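Local coordinates for protein L-Ala-D/L-Glu Epimerase (Escherichia coli, PDB 1JPD) that belongs to the enolase superfamily of enzymes, pairing a mandelate racemase/muconate lactonizing enzyme-type N-terminal domain with a TIM-barrel-like C-terminal domain, at residues E36-E40 / G41-T45; D213-L216 / E217-I220. All coordinates share one frame; numbering follows the deposited sequence.

Contact 1: E36-E40 / G41-T45; sequences ELEEE and GIKGT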
loop_
_atom_site.group_PDB
_atom_site.type_symbol
_atom_site.label_atom_id
_atom_site.label_comp_id
_atom_site.label_asym_id
_atom_site.label_seq_id
_atom_site.Cartn_x
_atom_site.Cartn_y
_atom_site.Cartn_z
ATOM N N GLU A 36 7.429 -2.353 -19.742
ATOM C CA GLU A 36 6.510 -2.886 -20.731
ATOM C C GLU A 36 7.103 -4.143 -21.363
ATOM O O GLU A 36 8.207 -4.109 -21.905
ATOM C CB GLU A 36 6.239 -1.821 -21.790
ATOM C CG GLU A 36 5.349 -2.265 -22.927
ATOM C CD GLU A 36 4.829 -1.094 -23.741
ATOM O OE1 GLU A 36 4.596 -1.277 -24.954
ATOM O OE2 GLU A 36 4.642 0.007 -23.169
ATOM N N LEU A 37 6.374 -5.250 -21.267
ATOM C CA LEU A 37 6.808 -6.529 -21.834
ATOM C C LEU A 37 5.984 -6.829 -23.082
ATOM O O LEU A 37 4.819 -6.446 -23.166
ATOM C CB LEU A 37 6.621 -7.663 -20.817
ATOM C CG LEU A 37 7.353 -7.560 -19.477
ATOM C CD1 LEU A 37 7.011 -8.761 -18.623
ATOM C CD2 LEU A 37 8.848 -7.484 -19.705
ATOM N N GLU A 38 6.584 -7.516 -24.048
ATOM C CA GLU A 38 5.877 -7.839 -25.284
ATOM C C GLU A 38 6.074 -9.279 -25.749
ATOM O O GLU A 38 7.130 -9.637 -26.269
ATOM C CB GLU A 38 6.314 -6.889 -26.395
ATOM C CG GLU A 38 5.623 -7.121 -27.728
ATOM C CD GLU A 38 4.742 -5.958 -28.133
ATOM O OE1 GLU A 38 5.213 -4.802 -28.065
ATOM O OE2 GLU A 38 3.580 -6.195 -28.528
ATOM N N GLU A 39 5.038 -10.090 -25.555
ATOM C CA GLU A 39 5.039 -11.494 -25.951
ATOM C C GLU A 39 4.271 -11.568 -27.265
ATOM O O GLU A 39 3.199 -12.175 -27.357
ATOM C CB GLU A 39 4.346 -12.345 -24.881
ATOM C CG GLU A 39 4.229 -13.828 -25.217
ATOM C CD GLU A 39 5.268 -14.679 -24.510
ATOM O OE1 GLU A 39 5.331 -15.900 -24.780
ATOM O OE2 GLU A 39 6.020 -14.132 -23.675
ATOM N N GLU A 40 4.843 -10.915 -28.271
ATOM C CA GLU A 40 4.290 -10.832 -29.617
ATOM C C GLU A 40 2.842 -10.346 -29.692
ATOM O O GLU A 40 1.893 -11.123 -29.551
ATOM C CB GLU A 40 4.431 -12.179 -30.337
ATOM C CG GLU A 40 3.586 -13.303 -29.766
ATOM C CD GLU A 40 3.942 -14.660 -30.339
ATOM O OE1 GLU A 40 3.655 -14.901 -31.535
ATOM O OE2 GLU A 40 4.514 -15.483 -29.589
ATOM N N GLY A 41 2.684 -9.046 -29.919
ATOM C CA GLY A 41 1.360 -8.469 -30.039
ATOM C C GLY A 41 0.779 -8.109 -28.704
ATOM O O GLY A 41 0.228 -7.025 -28.532
ATOM N N ILE A 42 0.913 -9.019 -27.752
ATOM C CA ILE A 42 0.388 -8.779 -26.423
ATOM C C ILE A 42 1.413 -8.038 -25.579
ATOM O O ILE A 42 2.573 -8.437 -25.514
ATOM C CB ILE A 42 0.032 -10.103 -25.726
ATOM C CG1 ILE A 42 -0.733 -11.008 -26.696
ATOM C CG2 ILE A 42 -0.813 -9.836 -24.479
ATOM C CD1 ILE A 42 -2.009 -10.401 -27.246
ATOM N N LYS A 43 0.981 -6.953 -24.945
ATOM C CA LYS A 43 1.862 -6.156 -24.102
ATOM C C LYS A 43 1.525 -6.307 -22.623
ATOM O O LYS A 43 0.357 -6.310 -22.243
ATOM C CB LYS A 43 1.774 -4.673 -24.484
ATOM C CG LYS A 43 2.394 -4.323 -25.829
ATOM C CD LYS A 43 2.375 -2.814 -26.087
ATOM C CE LYS A 43 3.041 -2.459 -27.421
ATOM N NZ LYS A 43 3.133 -0.985 -27.663
ATOM N N GLY A 44 2.554 -6.436 -21.794
ATOM C CA GLY A 44 2.348 -6.547 -20.360
ATOM C C GLY A 44 2.985 -5.326 -19.722
ATOM O O GLY A 44 4.161 -5.045 -19.958
ATOM N N THR A 45 2.222 -4.582 -18.929
ATOM C CA THR A 45 2.780 -3.392 -18.304
ATOM C C THR A 45 2.760 -3.435 -16.789
ATOM O O THR A 45 1.735 -3.714 -16.172
ATOM C CB THR A 45 2.059 -2.134 -18.785
ATOM O OG1 THR A 45 2.196 -2.033 -20.208
ATOM C CG2 THR A 45 2.666 -0.896 -18.139
#
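Glu36 sends its chain out with CG anti to the backbone N (chi1 177°) and stays extended, while Lys43, fully stretched, slants across it from the neighbouring strand. Their ends meet in a salt bridge, Glu36 OE1 to Lys43 NZ at 3.1 Å, whose hydrogen bond is weak. Glu38 leaves its strand in the same direction as Glu36 but bends at chi2 (114°), which brings its carboxylate against the aliphatic part of Lys43, Glu38 OE1 lying 3.3 Å from Lys43 CE. The charged ends of these two stay apart, at 4.4 Å from Glu38 OE1 to Lys43 NZ, so the lysine probably feels both carboxylates while bonding to one. Strands 29-39 and 42-48 form a beta hairpin in the three-stranded antiparallel sheet of the N-terminal domain, where 29-39 is central and strand 6-15 lies along its other side. Glu36, Glu38, Lys43 and Thr45 share one face. Leu37 points to the other, against Ala97 and Leu98 of helix 89-104, and there Glu39 turns its carboxylate away from the hairpin to His3 and Arg5. Leu37 and Gly44 form a hydrogen-bonded pair: Leu37 N gives a nearly straight bond to Gly44 O (2.6 Å), in the carbonyl plane, and Gly44 N returns one to Leu37 O (2.6 Å), its donor tilted 28° from the plane of the Leu37 carbonyl. Nearer the turn, Glu39 N bonds to Ile42 O at 3.0 Å. Glu40 and Gly41 carry the chain round, both with positive phi, and a weak bond from Ile42 N to Glu40 O (2.9 Å) closes round Gly41.

Contact 2: D213-L216 / E217-I220; sequences DAAL and ENFI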
loop_
_atom_site.group_PDB
_atom_site.type_symbol
_atom_site.label_atom_id
_atom_site.label_comp_id
_atom_site.label_asym_id
_atom_site.label_seq_id
_atom_site.Cartn_x
_atom_site.Cartn_y
_atom_site.Cartn_z
ATOM N N ASP A 213 10.806 -1.061 17.787
ATOM C CA ASP A 213 9.406 -1.253 18.142
ATOM C C ASP A 213 9.179 -2.371 19.172
ATOM O O ASP A 213 8.089 -2.948 19.249
ATOM C CB ASP A 213 8.583 -1.545 16.871
ATOM C CG ASP A 213 8.987 -2.854 16.189
ATOM O OD1 ASP A 213 8.301 -3.272 15.227
ATOM O OD2 ASP A 213 9.991 -3.468 16.608
ATOM N N ALA A 214 10.197 -2.669 19.969
ATOM C CA ALA A 214 10.082 -3.728 20.961
ATOM C C ALA A 214 9.028 -3.420 22.021
ATOM O O ALA A 214 8.297 -4.314 22.446
ATOM C CB ALA A 214 11.423 -3.972 21.614
ATOM N N ALA A 215 8.938 -2.160 22.438
ATOM C CA ALA A 215 7.964 -1.774 23.456
ATOM C C ALA A 215 6.547 -2.262 23.156
ATOM O O ALA A 215 5.704 -2.273 24.051
ATOM C CB ALA A 215 7.963 -0.251 23.651
ATOM N N LEU A 216 6.276 -2.663 21.914
ATOM C CA LEU A 216 4.945 -3.148 21.558
ATOM C C LEU A 216 4.605 -4.511 22.171
ATOM O O LEU A 216 3.481 -4.993 22.037
ATOM C CB LEU A 216 4.785 -3.235 20.039
ATOM C CG LEU A 216 4.628 -1.904 19.309
ATOM C CD1 LEU A 216 4.483 -2.147 17.819
ATOM C CD2 LEU A 216 3.416 -1.172 19.851
ATOM N N GLU A 217 5.573 -5.134 22.838
ATOM C CA GLU A 217 5.343 -6.434 23.465
ATOM C C GLU A 217 5.122 -6.296 24.965
ATOM O O GLU A 217 4.762 -7.263 25.640
ATOM C CB GLU A 217 6.539 -7.356 23.233
ATOM C CG GLU A 217 6.733 -7.773 21.800
ATOM C CD GLU A 217 7.917 -8.694 21.625
ATOM O OE1 GLU A 217 9.001 -8.360 22.150
ATOM O OE2 GLU A 217 7.761 -9.743 20.957
ATOM N N ASN A 218 5.331 -5.083 25.467
ATOM C CA ASN A 218 5.207 -4.785 26.885
ATOM C C ASN A 218 3.828 -4.370 27.389
ATOM O O ASN A 218 3.715 -3.849 28.496
ATOM C CB ASN A 218 6.210 -3.696 27.268
ATOM C CG ASN A 218 7.623 -4.019 26.820
ATOM O OD1 ASN A 218 8.024 -5.185 26.774
ATOM N ND2 ASN A 218 8.396 -2.981 26.506
ATOM N N PHE A 219 2.781 -4.574 26.601
ATOM C CA PHE A 219 1.447 -4.204 27.061
ATOM C C PHE A 219 0.362 -4.817 26.194
ATOM O O PHE A 219 0.552 -5.015 24.995
ATOM C CB PHE A 219 1.303 -2.670 27.127
ATOM C CG PHE A 219 1.240 -1.985 25.784
ATOM C CD1 PHE A 219 0.023 -1.847 25.111
ATOM C CD2 PHE A 219 2.394 -1.447 25.202
ATOM C CE1 PHE A 219 -0.048 -1.182 23.877
ATOM C CE2 PHE A 219 2.335 -0.781 23.971
ATOM C CZ PHE A 219 1.110 -0.647 23.307
ATOM N N ILE A 220 -0.770 -5.151 26.807
ATOM C CA ILE A 220 -1.874 -5.739 26.060
ATOM C C ILE A 220 -2.505 -4.634 25.214
ATOM O O ILE A 220 -3.052 -3.662 25.742
ATOM C CB ILE A 220 -2.929 -6.350 27.012
ATOM C CG1 ILE A 220 -2.256 -7.381 27.923
ATOM C CG2 ILE A 220 -4.040 -7.018 26.207
ATOM C CD1 ILE A 220 -3.129 -7.875 29.063
#
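Leu216 and Phe219 lie side by side and point the same way, Leu216 CD2 meeting the ring obliquely at Phe219 CZ, 4.2 Å away. Phe219 has CG between its backbone N and carbonyl carbon (chi1 71°), which folds the ring back toward the turn, and Phe219 CD2 comes within 3.6 Å of Ala215 O. Both side chains rest on Leu189 at the start of helix 189-198. Asn218 instead brings its amide alongside Ala215, with Asn218 ND2 3.3 Å from Ala215 CA. Glu217 lies extended, its CB 3.6 Å from Ala214 O. The backbone makes a short 3-10 turn: Glu217 N reaches Ala214 O at 2.9 Å, and Asn218 N reaches Ala215 O at 3.2 Å, the latter donor standing well above the carbonyl plane rather than on a lone pair. The turn belongs to the loop between strands 203-205 and 225-227 of the barrel domain. Asp213, just ahead of it, is tied to Arg243 by a salt bridge and to Tyr244 by a hydrogen bond. The chemistry is thus divided: apolar carbons fasten the turn to the helix, while Glu217 and Asn218 stay exposed, Glu217 in a long, weak ion pair with Arg243.

Overall arrangement
Contacts 1 and 2 sit far apart in the single chain, their centres 48 Å from each other and their nearest atoms about 32 Å apart, on opposite sides of the chain's centre. They follow one another in sequence and belong to different halves of the enolase-superfamily architecture: 36-45 to the N-terminal domain, 213-220 to the barrel domain. Each is peripheral, its centre 26 Å (contact 1) or 24 Å (contact 2) from that of the chain. Both rest on a helix of their own domain, 89-104 against the hairpin and 189-198 beside the turn, but contact 1 is part of a sheet whereas contact 2 shapes a loop between barrel strands.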